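Local coordinates for protein osa (Shigella flexneri, PDB 4O7K), which suppresses the oncogenicity of Agrobacterium tumefaciens and acts as a plasmid fertility inhibition factor of the ParB/Srx superfamily, at residues 6-11 / 83-88; 33-38 / 68-73; 43-48 / 180-185; 75-80 / 91-96. The protein carries 1 engineered substitution. All coordinates share one frame; numbering follows the deposited sequence. Where two conformers were deposited one is given.

Interaction 1 of 4, residues 6-11 / 83-88; sequences WRRCRA and LGVEDS. Engineered in segment 6-11: Trp6 (natural residue Arg).
Val85 makes every close approach in this contact, reaching from the loop 83-88 onto the flank of helix 4-24 where Arg7, Arg8 and Ala11 meet it. From CB the side chain forks. CB itself passes 3.9 Å from Arg7 NH1. CG1, set anti to its own carbonyl carbon (chi1 -68°), points at the helix backbone and comes within 3.5 Å of Arg7 O, a carbonyl already taken by the helical bond from Ala11 N; the same methyl meets Ala11 CB at 3.8 Å, one turn further on. CG2 lies between the Arg8 chain and the Arg7 guanidinium, 3.8 Å from Arg8 CG and 3.9 Å from Arg7 NH1. The Val85 and Arg8 side chains cross at about a right angle, and Arg8 touches the valine through CG. Arg7, by contrast, bends at chi3 (-85°) and brings its guanidinium round to the valine, with NH1 3.5 Å from Val85 O at an angle too poor for a hydrogen bond. Glu86 carries the opposite charge near both arginines without touching either. Gly84, with positive phi, is the first residue to leave helical geometry behind helix 73-81, and Val85 follows it directly. The contact thus lies at the surface, joining the early turns of helix 4-24 to the loop between helices 73-81 and 103-112, with Leu4 of the first helix also touching Val85 and Glu86.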
loop_
_atom_site.group_PDB
_atom_site.type_symbol
_atom_site.label_atom_id
_atom_site.label_comp_id
_atom_site.label_asym_id
_atom_site.label_seq_id
_atom_site.Cartn_x
_atom_site.Cartn_y
_atom_site.Cartn_z
ATOM N N TRP A 6 13.861 22.705 3.893
ATOM C CA TRP A 6 14.473 21.636 3.111
ATOM C C TRP A 6 13.496 20.481 2.930
ATOM O O TRP A 6 13.250 20.027 1.810
ATOM C CB TRP A 6 15.760 21.137 3.786
ATOM C CG TRP A 6 16.366 19.892 3.157
ATOM C CD1 TRP A 6 15.880 18.614 3.227
ATOM C CD2 TRP A 6 17.583 19.811 2.398
ATOM N NE1 TRP A 6 16.702 17.753 2.543
ATOM C CE2 TRP A 6 17.757 18.459 2.027
ATOM C CE3 TRP A 6 18.540 20.747 1.993
ATOM C CZ2 TRP A 6 18.845 18.022 1.269
ATOM C CZ3 TRP A 6 19.621 20.312 1.239
ATOM C CH2 TRP A 6 19.764 18.961 0.885
ATOM N N ARG A 7 12.945 20.012 4.038
ATOM C CA ARG A 7 12.076 18.847 4.013
ATOM C C ARG A 7 10.766 19.119 3.275
ATOM O O ARG A 7 10.276 18.260 2.546
ATOM C CB ARG A 7 11.830 18.356 5.442
ATOM C CG ARG A 7 13.072 17.679 6.027
ATOM C CD ARG A 7 12.785 16.932 7.324
ATOM N NE ARG A 7 12.844 17.816 8.481
ATOM C CZ ARG A 7 11.782 18.237 9.161
ATOM N NH1 ARG A 7 10.565 17.848 8.801
ATOM N NH2 ARG A 7 11.938 19.049 10.202
ATOM N N ARG A 8 10.221 20.321 3.422
ATOM C CA ARG A 8 9.009 20.686 2.688
ATOM C C ARG A 8 9.250 20.807 1.187
ATOM O O ARG A 8 8.417 20.394 0.384
ATOM C CB ARG A 8 8.428 22.003 3.213
ATOM C CG ARG A 8 7.867 21.900 4.617
ATOM C CD ARG A 8 6.682 22.821 4.787
ATOM N NE ARG A 8 6.859 23.721 5.915
ATOM C CZ ARG A 8 5.879 24.428 6.461
ATOM N NH1 ARG A 8 6.128 25.228 7.489
ATOM N NH2 ARG A 8 4.647 24.332 5.976
ATOM N N CYS A 9 10.375 21.400 0.809
ATOM C CA CYS A 9 10.663 21.586 -0.608
ATOM C C CYS A 9 10.876 20.237 -1.285
ATOM O O CYS A 9 10.424 20.014 -2.410
ATOM C CB CYS A 9 11.884 22.480 -0.798
ATOM S SG CYS A 9 11.612 24.232 -0.422
ATOM N N ARG A 10 11.553 19.337 -0.580
ATOM C CA ARG A 10 11.841 18.004 -1.101
ATOM C C ARG A 10 10.549 17.234 -1.348
ATOM O O ARG A 10 10.365 16.615 -2.404
ATOM C CB ARG A 10 12.736 17.232 -0.131
ATOM C CG ARG A 10 13.558 16.144 -0.785
ATOM C CD ARG A 10 14.692 15.692 0.130
ATOM N NE ARG A 10 15.805 15.112 -0.620
ATOM C CZ ARG A 10 16.452 14.005 -0.263
ATOM N NH1 ARG A 10 16.103 13.354 0.841
ATOM N NH2 ARG A 10 17.448 13.545 -1.011
ATOM N N ALA A 11 9.655 17.283 -0.364
ATOM C CA ALA A 11 8.362 16.610 -0.458
ATOM C C ALA A 11 7.539 17.159 -1.622
ATOM O O ALA A 11 6.928 16.402 -2.388
ATOM C CB ALA A 11 7.594 16.757 0.856
ATOM N N LEU A 83 0.379 13.769 3.865
ATOM C CA LEU A 83 0.290 13.889 5.304
ATOM C C LEU A 83 1.147 15.055 5.780
ATOM O O LEU A 83 0.887 15.635 6.824
ATOM C CB LEU A 83 0.746 12.611 6.003
ATOM C CG LEU A 83 -0.250 11.527 6.383
ATOM C CD1 LEU A 83 0.388 10.616 7.434
ATOM C CD2 LEU A 83 -1.567 12.103 6.868
ATOM N N GLY A 84 2.182 15.380 5.014
ATOM C CA GLY A 84 3.097 16.440 5.390
ATOM C C GLY A 84 4.372 15.875 5.979
ATOM O O GLY A 84 4.512 14.657 6.093
ATOM N N VAL A 85 5.297 16.747 6.372
ATOM C CA VAL A 85 6.639 16.302 6.751
ATOM C C VAL A 85 6.881 16.178 8.254
ATOM O O VAL A 85 7.887 15.603 8.677
ATOM C CB VAL A 85 7.718 17.244 6.179
ATOM C CG1 VAL A 85 7.776 17.123 4.667
ATOM C CG2 VAL A 85 7.455 18.674 6.601
ATOM N N GLU A 86 5.970 16.706 9.061
ATOM C CA GLU A 86 6.197 16.740 10.504
ATOM C C GLU A 86 5.436 15.646 11.243
ATOM O O GLU A 86 5.779 15.298 12.367
ATOM C CB GLU A 86 5.825 18.114 11.055
ATOM C CG GLU A 86 5.908 19.208 10.003
ATOM C CD GLU A 86 5.552 20.575 10.539
ATOM O OE1 GLU A 86 6.228 21.039 11.483
ATOM O OE2 GLU A 86 4.601 21.186 10.009
ATOM N N ASP A 87 4.413 15.099 10.596
ATOM C CA ASP A 87 3.620 14.010 11.157
ATOM C C ASP A 87 4.514 12.880 11.670
ATOM O O ASP A 87 5.535 12.570 11.063
ATOM C CB ASP A 87 2.656 13.472 10.090
ATOM C CG ASP A 87 1.379 12.902 10.680
ATOM O OD1 ASP A 87 1.451 11.841 11.336
ATOM O OD2 ASP A 87 0.304 13.505 10.465
ATOM N N SER A 88 4.144 12.256 12.781
ATOM C CA SER A 88 4.877 11.078 13.215
ATOM C C SER A 88 4.766 9.949 12.166
ATOM O O SER A 88 5.593 9.034 12.132
ATOM C CB SER A 88 4.362 10.580 14.562
ATOM O OG SER A 88 3.154 9.857 14.399
#

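Interaction 2 of 4, residues 33-38 / 68-73; sequences PQIVPN and IVYVNG
Pro33 CG meets Tyr70 obliquely, 3.8 Å from Tyr70 CD1 and 4.0 Å from Tyr70 CE1, and this pair is the close part of the contact. Within its own strand Tyr70 is backed by Ile68, whose CG2 sits 4.0 Å above one ring face, displaced toward the rim. The tyrosine ring leaves the strand with CG anti to the carbonyl carbon (chi1 -62°), which carries it across to segment 33-38. Toward the phenol end the packing is looser: Ile35 reaches over with its terminal CD1, which stops 4.2 Å from Tyr70 OH. That hydroxyl is engaged by Trp45, to whose NE1 it is hydrogen-bonded, while the two rings meet nearly at right angles. Residues beyond Ile35 make no contact with 68-73, and Pro37 is exposed. No hydrogen bond links the two segments; the close pair is apolar, and the contact lies near the surface. It joins edge strand 34-35 of the five-stranded mixed sheet to strand 67-72, the central strand of the three-stranded antiparallel sheet, with Leu182 of helix 179-189 touching both Ile35 and Tyr70.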
loop_
_atom_site.group_PDB
_atom_site.type_symbol
_atom_site.label_atom_id
_atom_site.label_comp_id
_atom_site.label_asym_id
_atom_site.label_seq_id
_atom_site.Cartn_x
_atom_site.Cartn_y
_atom_site.Cartn_z
ATOM N N PRO A 33 -1.739 -7.723 -8.290
ATOM C CA PRO A 33 -1.515 -8.877 -7.415
ATOM C C PRO A 33 -2.364 -10.055 -7.898
ATOM O O PRO A 33 -3.439 -9.841 -8.449
ATOM C CB PRO A 33 -1.951 -8.383 -6.029
ATOM C CG PRO A 33 -2.754 -7.146 -6.268
ATOM C CD PRO A 33 -2.249 -6.549 -7.563
ATOM N N GLN A 34 -1.868 -11.273 -7.717
ATOM C CA GLN A 34 -2.589 -12.457 -8.168
ATOM C C GLN A 34 -3.060 -13.271 -6.978
ATOM O O GLN A 34 -2.249 -13.696 -6.149
ATOM C CB GLN A 34 -1.706 -13.318 -9.077
ATOM C CG GLN A 34 -1.159 -12.580 -10.284
ATOM C CD GLN A 34 -0.104 -13.397 -11.018
ATOM O OE1 GLN A 34 0.530 -14.275 -10.435
ATOM N NE2 GLN A 34 0.090 -13.103 -12.294
ATOM N N ILE A 35 -4.369 -13.480 -6.881
ATOM C CA ILE A 35 -4.895 -14.345 -5.840
ATOM C C ILE A 35 -4.440 -15.771 -6.128
ATOM O O ILE A 35 -4.614 -16.259 -7.238
ATOM C CB ILE A 35 -6.415 -14.283 -5.760
ATOM C CG1 ILE A 35 -6.841 -12.931 -5.172
ATOM C CG2 ILE A 35 -6.932 -15.422 -4.893
ATOM C CD1 ILE A 35 -8.326 -12.733 -5.119
ATOM N N VAL A 36 -3.829 -16.422 -5.143
ATOM C CA VAL A 36 -3.294 -17.764 -5.381
ATOM C C VAL A 36 -3.768 -18.778 -4.364
ATOM O O VAL A 36 -4.053 -18.437 -3.221
ATOM C CB VAL A 36 -1.741 -17.777 -5.379
ATOM C CG1 VAL A 36 -1.194 -17.122 -6.640
ATOM C CG2 VAL A 36 -1.188 -17.122 -4.114
ATOM N N PRO A 37 -3.863 -20.048 -4.790
ATOM C CA PRO A 37 -4.022 -21.154 -3.843
ATOM C C PRO A 37 -2.847 -21.188 -2.862
ATOM O O PRO A 37 -1.709 -20.866 -3.242
ATOM C CB PRO A 37 -4.021 -22.400 -4.746
ATOM C CG PRO A 37 -4.386 -21.906 -6.098
ATOM C CD PRO A 37 -3.827 -20.513 -6.190
ATOM N N ASN A 38 -3.114 -21.570 -1.619
ATOM C CA ASN A 38 -2.059 -21.633 -0.613
ATOM C C ASN A 38 -2.327 -22.721 0.423
ATOM O O ASN A 38 -3.446 -23.216 0.525
ATOM C CB ASN A 38 -1.899 -20.268 0.074
ATOM C CG ASN A 38 -3.192 -19.765 0.681
ATOM O OD1 ASN A 38 -3.480 -20.012 1.850
ATOM N ND2 ASN A 38 -3.980 -19.051 -0.114
ATOM N N ILE A 68 -11.110 -4.546 1.241
ATOM C CA ILE A 68 -9.837 -4.501 0.544
ATOM C C ILE A 68 -9.885 -3.464 -0.569
ATOM O O ILE A 68 -10.854 -3.382 -1.327
ATOM C CB ILE A 68 -9.464 -5.879 -0.020
ATOM C CG1 ILE A 68 -9.035 -6.801 1.134
ATOM C CG2 ILE A 68 -8.340 -5.745 -1.041
ATOM C CD1 ILE A 68 -9.233 -8.267 0.841
ATOM N N VAL A 69 -8.833 -2.660 -0.645
ATOM C CA VAL A 69 -8.643 -1.753 -1.759
ATOM C C VAL A 69 -7.311 -2.091 -2.432
ATOM O O VAL A 69 -6.268 -2.180 -1.773
ATOM C CB VAL A 69 -8.644 -0.278 -1.316
ATOM C CG1 VAL A 69 -8.551 0.644 -2.522
ATOM C CG2 VAL A 69 -9.901 0.024 -0.483
ATOM N N TYR A 70 -7.357 -2.308 -3.737
ATOM C CA TYR A 70 -6.133 -2.477 -4.513
ATOM C C TYR A 70 -5.669 -1.102 -4.928
ATOM O O TYR A 70 -6.385 -0.395 -5.639
ATOM C CB TYR A 70 -6.366 -3.355 -5.737
ATOM C CG TYR A 70 -6.802 -4.752 -5.380
ATOM C CD1 TYR A 70 -5.927 -5.637 -4.761
ATOM C CD2 TYR A 70 -8.096 -5.177 -5.636
ATOM C CE1 TYR A 70 -6.329 -6.913 -4.415
ATOM C CE2 TYR A 70 -8.510 -6.438 -5.288
ATOM C CZ TYR A 70 -7.621 -7.304 -4.690
ATOM O OH TYR A 70 -8.039 -8.562 -4.360
ATOM N N VAL A 71 -4.485 -0.702 -4.482
ATOM C CA VAL A 71 -4.075 0.664 -4.755
ATOM C C VAL A 71 -2.947 0.749 -5.763
ATOM O O VAL A 71 -2.080 -0.125 -5.862
ATOM C CB VAL A 71 -3.649 1.431 -3.459
ATOM C CG1 VAL A 71 -4.790 1.442 -2.444
ATOM C CG2 VAL A 71 -2.402 0.832 -2.849
ATOM N N ASN A 72 -3.006 1.814 -6.543
ATOM C CA ASN A 72 -1.909 2.241 -7.375
ATOM C C ASN A 72 -0.786 2.717 -6.461
ATOM O O ASN A 72 -0.929 3.732 -5.769
ATOM C CB ASN A 72 -2.398 3.353 -8.310
ATOM C CG ASN A 72 -1.316 3.885 -9.215
ATOM O OD1 ASN A 72 -0.170 4.072 -8.805
ATOM N ND2 ASN A 72 -1.683 4.156 -10.462
ATOM N N GLY A 73 0.324 1.984 -6.440
ATOM C CA GLY A 73 1.444 2.324 -5.567
ATOM C C GLY A 73 1.883 3.780 -5.604
ATOM O O GLY A 73 2.062 4.409 -4.555
#

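Interaction 3 of 4, residues 43-48 / 180-185; sequences VVWRLP and SKLREQ
Leu182 pushes one methyl, CD2, into the angle between Val43 and Trp45, 4.0 Å from Val43 CG1 and 3.8 Å from Trp45 CZ2. The leucine and the indole come from opposite directions, and the methyl meets the six-membered part of the ring obliquely. Val43 CG1 lies on one face of the same indole, 3.8 Å above its plane and offset toward the rim; its place anti to the backbone N (chi1 177°) sets it between the indole and Leu182 and turns CG2 to Arg183. CG2 rests 3.7 Å from Arg183 CG and 4.0 Å from Arg183 CA, against the root of the arginine rather than its charged end. The C-terminal helix 179-189 here packs against the start of strand 44-47 of the mixed sheet, through Val43 just ahead of it and Trp45 in it, and its Leu182 also touches Ile68 and Tyr70 of the three-stranded sheet. Trp45 NE1, close to the CZ2 that meets the leucine, is hydrogen-bonded to Tyr70 OH, whose ring meets the indole nearly at a right angle. Beyond CG the extended Arg183 chain leaves Val43, and its guanidinium is gripped by three hydrogen bonds, NH1 to Gln64 and NH2 to the carbonyls of Ala59 and Ala62.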
loop_
_atom_site.group_PDB
_atom_site.type_symbol
_atom_site.label_atom_id
_atom_site.label_comp_id
_atom_site.label_asym_id
_atom_site.label_seq_id
_atom_site.Cartn_x
_atom_site.Cartn_y
_atom_site.Cartn_z
ATOM N N VAL A 43 -6.940 -15.831 2.336
ATOM C CA VAL A 43 -6.721 -15.130 1.086
ATOM C C VAL A 43 -5.257 -14.726 1.006
ATOM O O VAL A 43 -4.740 -14.053 1.899
ATOM C CB VAL A 43 -7.620 -13.906 0.962
ATOM C CG1 VAL A 43 -7.314 -13.149 -0.327
ATOM C CG2 VAL A 43 -9.080 -14.336 1.005
ATOM N N VAL A 44 -4.586 -15.171 -0.051
ATOM C CA VAL A 44 -3.183 -14.846 -0.262
ATOM C C VAL A 44 -2.970 -14.321 -1.673
ATOM O O VAL A 44 -3.516 -14.867 -2.635
ATOM C CB VAL A 44 -2.276 -16.072 -0.024
ATOM C CG1 VAL A 44 -0.833 -15.765 -0.433
ATOM C CG2 VAL A 44 -2.342 -16.497 1.440
ATOM N N TRP A 45 -2.201 -13.244 -1.795
ATOM C CA TRP A 45 -1.785 -12.762 -3.107
ATOM C C TRP A 45 -0.307 -12.991 -3.349
ATOM O O TRP A 45 0.511 -12.860 -2.441
ATOM C CB TRP A 45 -2.048 -11.274 -3.272
ATOM C CG TRP A 45 -3.448 -10.831 -3.201
ATOM C CD1 TRP A 45 -4.305 -10.647 -4.246
ATOM C CD2 TRP A 45 -4.156 -10.435 -2.023
ATOM N NE1 TRP A 45 -5.517 -10.188 -3.789
ATOM C CE2 TRP A 45 -5.451 -10.044 -2.427
ATOM C CE3 TRP A 45 -3.826 -10.388 -0.665
ATOM C CZ2 TRP A 45 -6.415 -9.604 -1.516
ATOM C CZ3 TRP A 45 -4.789 -9.942 0.240
ATOM C CH2 TRP A 45 -6.067 -9.569 -0.196
ATOM N N ARG A 46 0.017 -13.317 -4.598
ATOM C CA ARG A 46 1.369 -13.214 -5.102
ATOM C C ARG A 46 1.539 -11.805 -5.652
ATOM O O ARG A 46 0.687 -11.320 -6.400
ATOM C CB ARG A 46 1.627 -14.265 -6.195
ATOM C CG ARG A 46 2.957 -14.077 -6.919
ATOM C CD ARG A 46 3.115 -14.977 -8.157
ATOM N NE ARG A 46 4.335 -14.601 -8.872
ATOM C CZ ARG A 46 4.377 -13.894 -9.998
ATOM N NH1 ARG A 46 3.259 -13.508 -10.608
ATOM N NH2 ARG A 46 5.552 -13.571 -10.521
ATOM N N LEU A 47 2.621 -11.137 -5.273
ATOM C CA LEU A 47 2.885 -9.795 -5.794
ATOM C C LEU A 47 4.192 -9.811 -6.575
ATOM O O LEU A 47 5.240 -10.127 -6.018
ATOM C CB LEU A 47 2.946 -8.756 -4.656
ATOM C CG LEU A 47 1.651 -8.409 -3.919
ATOM C CD1 LEU A 47 1.314 -9.514 -2.940
ATOM C CD2 LEU A 47 1.814 -7.107 -3.156
ATOM N N PRO A 48 4.128 -9.493 -7.877
ATOM C CA PRO A 48 5.356 -9.369 -8.668
ATOM C C PRO A 48 6.197 -8.224 -8.120
ATOM O O PRO A 48 5.629 -7.183 -7.785
ATOM C CB PRO A 48 4.854 -9.045 -10.079
ATOM C CG PRO A 48 3.365 -9.335 -10.062
ATOM C CD PRO A 48 2.923 -9.146 -8.649
ATOM N N SER A 180 -15.159 -10.294 3.738
ATOM C CA SER A 180 -16.033 -11.461 3.843
ATOM C C SER A 180 -16.451 -11.986 2.464
ATOM O O SER A 180 -16.518 -13.196 2.244
ATOM C CB SER A 180 -17.271 -11.117 4.680
ATOM O OG SER A 180 -18.068 -10.160 4.013
ATOM N N LYS A 181 -16.731 -11.076 1.538
ATOM C CA LYS A 181 -17.157 -11.465 0.206
ATOM C C LYS A 181 -15.994 -12.075 -0.579
ATOM O O LYS A 181 -16.174 -13.045 -1.327
ATOM C CB LYS A 181 -17.739 -10.265 -0.542
ATOM C CG LYS A 181 -18.236 -10.584 -1.954
ATOM C CD LYS A 181 -18.985 -9.398 -2.545
ATOM C CE LYS A 181 -19.595 -9.726 -3.901
ATOM N NZ LYS A 181 -18.562 -9.848 -4.966
ATOM N N LEU A 182 -14.799 -11.515 -0.407
ATOM C CA LEU A 182 -13.633 -12.029 -1.122
ATOM C C LEU A 182 -13.278 -13.421 -0.604
ATOM O O LEU A 182 -13.014 -14.337 -1.395
ATOM C CB LEU A 182 -12.431 -11.085 -0.984
ATOM C CG LEU A 182 -11.212 -11.518 -1.808
ATOM C CD1 LEU A 182 -11.572 -11.623 -3.279
ATOM C CD2 LEU A 182 -10.043 -10.574 -1.638
ATOM N N ARG A 183 -13.281 -13.579 0.719
ATOM C CA ARG A 183 -12.999 -14.882 1.322
ATOM C C ARG A 183 -13.962 -15.936 0.774
ATOM O O ARG A 183 -13.557 -17.036 0.384
ATOM C CB ARG A 183 -13.093 -14.800 2.847
ATOM C CG ARG A 183 -11.842 -14.232 3.503
ATOM C CD ARG A 183 -12.040 -13.984 4.992
ATOM N NE ARG A 183 -10.812 -13.523 5.636
ATOM C CZ ARG A 183 -10.774 -12.909 6.820
ATOM N NH1 ARG A 183 -11.897 -12.679 7.487
ATOM N NH2 ARG A 183 -9.616 -12.521 7.340
ATOM N N GLU A 184 -15.237 -15.578 0.712
ATOM C CA GLU A 184 -16.254 -16.492 0.216
ATOM C C GLU A 184 -16.055 -16.822 -1.272
ATOM O O GLU A 184 -16.217 -17.969 -1.668
ATOM C CB GLU A 184 -17.648 -15.899 0.475
ATOM C CG GLU A 184 -18.731 -16.252 -0.534
ATOM C CD GLU A 184 -20.111 -15.760 -0.097
ATOM O OE1 GLU A 184 -20.224 -14.596 0.364
ATOM O OE2 GLU A 184 -21.083 -16.537 -0.215
ATOM N N GLN A 185 -15.709 -15.831 -2.091
ATOM C CA GLN A 185 -15.433 -16.084 -3.507
ATOM C C GLN A 185 -14.247 -17.028 -3.698
ATOM O O GLN A 185 -14.311 -17.962 -4.494
ATOM C CB GLN A 185 -15.149 -14.783 -4.252
ATOM C CG GLN A 185 -16.350 -13.915 -4.539
ATOM C CD GLN A 185 -15.957 -12.643 -5.268
ATOM O OE1 GLN A 185 -14.815 -12.185 -5.168
ATOM N NE2 GLN A 185 -16.902 -12.057 -5.994
#

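Interaction 4 of 4, residues 75-80 / 91-96; sequences AFYRAW and CPLKQD
Two aromatic rings of helix 73-81 receive Cys91 in different ways, Trp80 with a face and Tyr77 with an edge. Cys91 CB sits over the five-membered ring of Trp80, 3.3 Å from its centroid and only 2° off the normal, a close CH-pi contact. SG continues over the six-membered ring, 3.7 Å from that centroid, and at the same time meets the rim of Tyr77, 3.7 Å from CE1 and near the ring plane. With SG anti to the backbone N (chi1 -176°), the thiol lies between the two rings in a double sulfur-aromatic contact. Phe136 also meets the Trp80 ring, the planes inclined, and Trp80 NE1 is hydrogen-bonded to Gln89 O. Pro92 O lies at the same edge of Tyr77 as the thiol. Near the opposite pair of ring carbons Lys94 CD passes obliquely, 3.6 Å from Tyr77 CE2, before the amine reaches a salt bridge with Glu150. The phenol oxygen accepts a hydrogen bond from Lys94 N at 2.9 Å (150° at the hydrogen) and is also bonded to Glu14, so two partners hold the ring end. A water bridges the backbones, giving a hydrogen to Trp80 O and accepting one from Cys91 N. The contact lays the loop and 3-10 turn of 91-96 against helix 73-81, with helix 4-24 beside Tyr77 and Leu93, while Trp80 reaches helix 140-148 and strand 131-136.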
loop_
_atom_site.group_PDB
_atom_site.type_symbol
_atom_site.label_atom_id
_atom_site.label_comp_id
_atom_site.label_asym_id
_atom_site.label_seq_id
_atom_site.Cartn_x
_atom_site.Cartn_y
_atom_site.Cartn_z
ATOM N N ALA A 75 0.156 6.377 -6.581
ATOM C CA ALA A 75 -0.906 7.236 -6.053
ATOM C C ALA A 75 -0.956 7.153 -4.531
ATOM O O ALA A 75 -1.202 8.155 -3.846
ATOM C CB ALA A 75 -2.238 6.856 -6.644
ATOM N N PHE A 76 -0.744 5.949 -4.013
ATOM C CA PHE A 76 -0.750 5.707 -2.574
ATOM C C PHE A 76 0.394 6.476 -1.926
ATOM O O PHE A 76 0.205 7.146 -0.906
ATOM C CB PHE A 76 -0.634 4.202 -2.303
ATOM C CG PHE A 76 -0.642 3.834 -0.849
ATOM C CD1 PHE A 76 -1.836 3.568 -0.194
ATOM C CD2 PHE A 76 0.546 3.719 -0.144
ATOM C CE1 PHE A 76 -1.841 3.199 1.140
ATOM C CE2 PHE A 76 0.546 3.345 1.187
ATOM C CZ PHE A 76 -0.652 3.093 1.829
ATOM N N TYR A 77 1.571 6.366 -2.546
ATOM C CA TYR A 77 2.771 7.083 -2.138
ATOM C C TYR A 77 2.494 8.583 -2.076
ATOM O O TYR A 77 2.798 9.229 -1.076
ATOM C CB TYR A 77 3.906 6.766 -3.118
ATOM C CG TYR A 77 5.264 7.390 -2.847
ATOM C CD1 TYR A 77 5.640 7.822 -1.573
ATOM C CD2 TYR A 77 6.182 7.524 -3.883
ATOM C CE1 TYR A 77 6.899 8.378 -1.356
ATOM C CE2 TYR A 77 7.419 8.073 -3.681
ATOM C CZ TYR A 77 7.779 8.501 -2.426
ATOM O OH TYR A 77 9.026 9.042 -2.259
ATOM N N ARG A 78 1.914 9.126 -3.144
ATOM C CA ARG A 78 1.581 10.552 -3.202
ATOM C C ARG A 78 0.622 10.983 -2.097
ATOM O O ARG A 78 0.811 12.028 -1.466
ATOM C CB ARG A 78 0.976 10.901 -4.560
ATOM C CG ARG A 78 0.519 12.344 -4.674
ATOM C CD ARG A 78 -0.061 12.647 -6.046
ATOM N NE ARG A 78 -0.453 14.053 -6.156
ATOM C CZ ARG A 78 -1.639 14.529 -5.786
ATOM N NH1 ARG A 78 -2.559 13.719 -5.283
ATOM N NH2 ARG A 78 -1.907 15.819 -5.920
ATOM N N ALA A 79 -0.416 10.187 -1.869
ATOM C CA ALA A 79 -1.400 10.502 -0.835
ATOM C C ALA A 79 -0.768 10.454 0.557
ATOM O O ALA A 79 -1.117 11.239 1.453
ATOM C CB ALA A 79 -2.579 9.543 -0.922
ATOM N N TRP A 80 0.182 9.543 0.732
ATOM C CA TRP A 80 0.907 9.415 1.996
ATOM C C TRP A 80 1.796 10.640 2.225
ATOM O O TRP A 80 1.840 11.187 3.324
ATOM C CB TRP A 80 1.736 8.124 2.001
ATOM C CG TRP A 80 2.366 7.763 3.309
ATOM C CD1 TRP A 80 2.304 8.469 4.493
ATOM C CD2 TRP A 80 3.184 6.619 3.564
ATOM N NE1 TRP A 80 3.027 7.812 5.467
ATOM C CE2 TRP A 80 3.583 6.677 4.923
ATOM C CE3 TRP A 80 3.623 5.536 2.777
ATOM C CZ2 TRP A 80 4.382 5.701 5.512
ATOM C CZ3 TRP A 80 4.416 4.566 3.361
ATOM C CH2 TRP A 80 4.789 4.653 4.720
ATOM N N CYS A 91 5.863 10.333 5.580
ATOM C CA CYS A 91 6.441 9.383 4.632
ATOM C C CYS A 91 7.831 9.816 4.185
ATOM O O CYS A 91 7.998 10.918 3.654
ATOM C CB CYS A 91 5.533 9.243 3.427
ATOM S SG CYS A 91 6.102 8.015 2.263
ATOM N N PRO A 92 8.844 8.962 4.414
ATOM C CA PRO A 92 10.177 9.237 3.865
ATOM C C PRO A 92 10.154 9.207 2.336
ATOM O O PRO A 92 9.252 8.588 1.766
ATOM C CB PRO A 92 11.041 8.085 4.410
ATOM C CG PRO A 92 10.234 7.457 5.509
ATOM C CD PRO A 92 8.798 7.683 5.147
ATOM N N LEU A 93 11.107 9.860 1.676
ATOM C CA LEU A 93 11.295 9.620 0.252
ATOM C C LEU A 93 11.639 8.150 0.055
ATOM O O LEU A 93 12.243 7.527 0.930
ATOM C CB LEU A 93 12.403 10.493 -0.337
ATOM C CG LEU A 93 12.216 12.010 -0.433
ATOM C CD1 LEU A 93 13.400 12.603 -1.173
ATOM C CD2 LEU A 93 10.912 12.375 -1.124
ATOM N N LYS A 94 11.251 7.607 -1.092
ATOM C CA LYS A 94 11.560 6.224 -1.446
ATOM C C LYS A 94 13.027 5.886 -1.190
ATOM O O LYS A 94 13.332 4.897 -0.532
ATOM C CB LYS A 94 11.215 5.972 -2.911
ATOM C CG LYS A 94 10.155 4.926 -3.115
ATOM C CD LYS A 94 9.376 5.157 -4.412
ATOM C CE LYS A 94 10.183 4.793 -5.640
ATOM N NZ LYS A 94 9.333 4.874 -6.872
ATOM N N GLN A 95 13.928 6.743 -1.662
ATOM C CA GLN A 95 15.364 6.514 -1.501
ATOM C C GLN A 95 15.792 6.360 -0.051
ATOM O O GLN A 95 16.831 5.767 0.223
ATOM C CB GLN A 95 16.168 7.646 -2.151
ATOM C CG GLN A 95 15.778 9.043 -1.706
ATOM C CD GLN A 95 16.488 10.130 -2.504
ATOM O OE1 GLN A 95 17.542 10.633 -2.099
ATOM N NE2 GLN A 95 15.915 10.492 -3.650
ATOM N N ASP A 96 14.994 6.885 0.877
ATOM C CA ASP A 96 15.365 6.857 2.283
ATOM C C ASP A 96 14.588 5.816 3.068
ATOM O O ASP A 96 14.872 5.572 4.242
ATOM C CB ASP A 96 15.155 8.234 2.914
ATOM C CG ASP A 96 16.054 9.287 2.311
ATOM O OD1 ASP A 96 17.225 8.968 2.020
ATOM O OD2 ASP A 96 15.589 10.428 2.119
HETATM O O HOH W 1 4.144 12.173 4.693
#

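In the fold
Interactions 2 and 3 form one cluster, centres 7 Å apart, where strands 34-35 and 44-47 pair in the mixed sheet and helix 179-189 packs nearby. Interactions 1 and 4 form a second, centres 11 Å apart, across the chain's centre; Arg10 of helix 4-24 reaches Asp96 in a long, weak ion pair. The clusters are joined through strand 67-72 and helix 73-81, which touch at Val71 and Phe76. Along the chain, interaction 2 is nested within interaction 1 and closes before 4 opens, 4 is nested within 3, 1 crosses both 3 and 4, and 2 crosses 3. Interaction 1 ties the N-terminal helix to the loop after helix 73-81, interaction 3 the C-terminal helix to strand 44-47.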